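Side-chain contact in short-chain dehydrogenase/reductase SDR (PDB 5IG2), which binds NAD and probably acts as an oxidoreductase on the CH-OH group of its substrates: residues H169-V172 / S173-T177. Numbering follows the deposited sequence.
Sequences HAVV and SLTET
Thr175 folds its hydroxyl back onto the preceding turn of the helix, where OG1 donates to Val171 O at 2.6 Å. The same carbonyl takes the regular helical bond from Thr175 N at 3.0 Å, and the two donors come from opposite faces of its plane. The torsion (chi1 -52°) swings OG1 back along the helix towards the carbonyl four residues earlier, and threonine suits this place because its buried hydroxyl can donate there. OG1 is also hydrogen-bonded to Asn148 ND2, which can only donate, so the hydroxyl both gives and receives. Val171 runs alongside, its CG1 3.9 Å from Thr175 OG1. Two residues on, Thr177 does the same, OG1 donating to Ser173 O at 2.7 Å. On the next face, Val172 and Glu176 point the same way; the valine CG1 lies 3.5 Å from Glu176 OE2, an aliphatic flank to a buried carboxylate. This group, probably ionised, is met from two chains: OE2 is hydrogen-bonded to Tyr259 OH of its own chain, OE1 to Ser157 OG and, in a salt bridge, to Arg273 NE, both of the second subunit. Leu174 holds CG between its backbone N and carbonyl carbon (chi1 80°), a less usual choice in a helix, which lays the branch over the carbonyl oxygens of the preceding turn, CD2 3.6 Å from Ala170 O. Small Ser173 fits the subunit interface, its OG bonded to Ser157 of the second subunit. The Val171 side chain is about 7 Å from the bound NAD, near the NAD-binding Lys168. All this lies in helix 162-185, the crossover between parallel strands 144-149 and 189-194 of the Rossmann-type sheet: Val172 and Thr175 pack on Leu193, Val171 and Leu174 touch Asn148, and Ala170 and Leu174 meet helix 112-140.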
loop_
_atom_site.group_PDB
_atom_site.type_symbol
_atom_site.label_atom_id
_atom_site.label_comp_id
_atom_site.label_asym_id
_atom_site.label_seq_id
_atom_site.Cartn_x
_atom_site.Cartn_y
_atom_site.Cartn_z
ATOM N N HIS B 169 -14.192 20.550 55.018
ATOM C CA HIS B 169 -14.837 20.093 56.247
ATOM C C HIS B 169 -15.993 21.011 56.621
ATOM O O HIS B 169 -17.008 20.551 57.161
ATOM C CB HIS B 169 -13.822 20.016 57.396
ATOM C CG HIS B 169 -12.914 18.825 57.324
ATOM N ND1 HIS B 169 -12.987 17.778 58.219
ATOM C CD2 HIS B 169 -11.925 18.506 56.454
ATOM C CE1 HIS B 169 -12.070 16.874 57.914
ATOM N NE2 HIS B 169 -11.414 17.291 56.847
ATOM N N ALA B 170 -15.856 22.308 56.337
ATOM C CA ALA B 170 -16.967 23.232 56.550
ATOM C C ALA B 170 -18.168 22.856 55.677
ATOM O O ALA B 170 -19.311 22.838 56.158
ATOM C CB ALA B 170 -16.503 24.665 56.277
ATOM N N VAL B 171 -17.929 22.536 54.396
ATOM C CA VAL B 171 -19.023 22.121 53.513
ATOM C C VAL B 171 -19.666 20.837 54.028
ATOM O O VAL B 171 -20.898 20.702 54.043
ATOM C CB VAL B 171 -18.520 21.958 52.064
ATOM C CG1 VAL B 171 -19.637 21.384 51.137
ATOM C CG2 VAL B 171 -18.005 23.284 51.525
ATOM N N VAL B 172 -18.846 19.879 54.472
ATOM C CA VAL B 172 -19.388 18.623 54.996
ATOM C C VAL B 172 -20.375 18.895 56.129
ATOM O O VAL B 172 -21.534 18.460 56.090
ATOM C CB VAL B 172 -18.257 17.688 55.458
ATOM C CG1 VAL B 172 -18.840 16.553 56.284
ATOM C CG2 VAL B 172 -17.491 17.111 54.251
ATOM N N SER B 173 -19.936 19.634 57.153
ATOM C CA SER B 173 -20.783 19.813 58.329
ATOM C C SER B 173 -21.967 20.729 58.042
ATOM O O SER B 173 -23.063 20.512 58.582
ATOM C CB SER B 173 -19.974 20.363 59.495
ATOM O OG SER B 173 -20.825 20.532 60.609
ATOM N N LEU B 174 -21.778 21.774 57.224
ATOM C CA LEU B 174 -22.927 22.621 56.918
ATOM C C LEU B 174 -23.984 21.821 56.176
ATOM O O LEU B 174 -25.182 22.013 56.401
ATOM C CB LEU B 174 -22.517 23.868 56.125
ATOM C CG LEU B 174 -22.253 23.869 54.620
ATOM C CD1 LEU B 174 -23.536 23.911 53.792
ATOM C CD2 LEU B 174 -21.389 25.066 54.260
ATOM N N THR B 175 -23.557 20.887 55.322
ATOM C CA THR B 175 -24.517 20.097 54.566
ATOM C C THR B 175 -25.179 19.054 55.458
ATOM O O THR B 175 -26.383 18.799 55.334
ATOM C CB THR B 175 -23.823 19.446 53.359
ATOM O OG1 THR B 175 -23.110 20.451 52.610
ATOM C CG2 THR B 175 -24.851 18.741 52.426
ATOM N N GLU B 176 -24.410 18.445 56.365
ATOM C CA GLU B 176 -25.008 17.552 57.351
ATOM C C GLU B 176 -26.047 18.282 58.190
ATOM O O GLU B 176 -27.113 17.729 58.493
ATOM C CB GLU B 176 -23.924 16.950 58.252
ATOM C CG GLU B 176 -23.024 15.926 57.560
ATOM C CD GLU B 176 -21.863 15.468 58.437
ATOM O OE1 GLU B 176 -21.677 16.028 59.542
ATOM O OE2 GLU B 176 -21.144 14.529 58.029
ATOM N N THR B 177 -25.748 19.524 58.586
ATOM C CA THR B 177 -26.714 20.286 59.369
ATOM C C THR B 177 -27.937 20.631 58.540
ATOM O O THR B 177 -29.068 20.569 59.037
ATOM C CB THR B 177 -26.091 21.566 59.909
ATOM O OG1 THR B 177 -24.823 21.269 60.500
ATOM C CG2 THR B 177 -27.022 22.168 60.960
#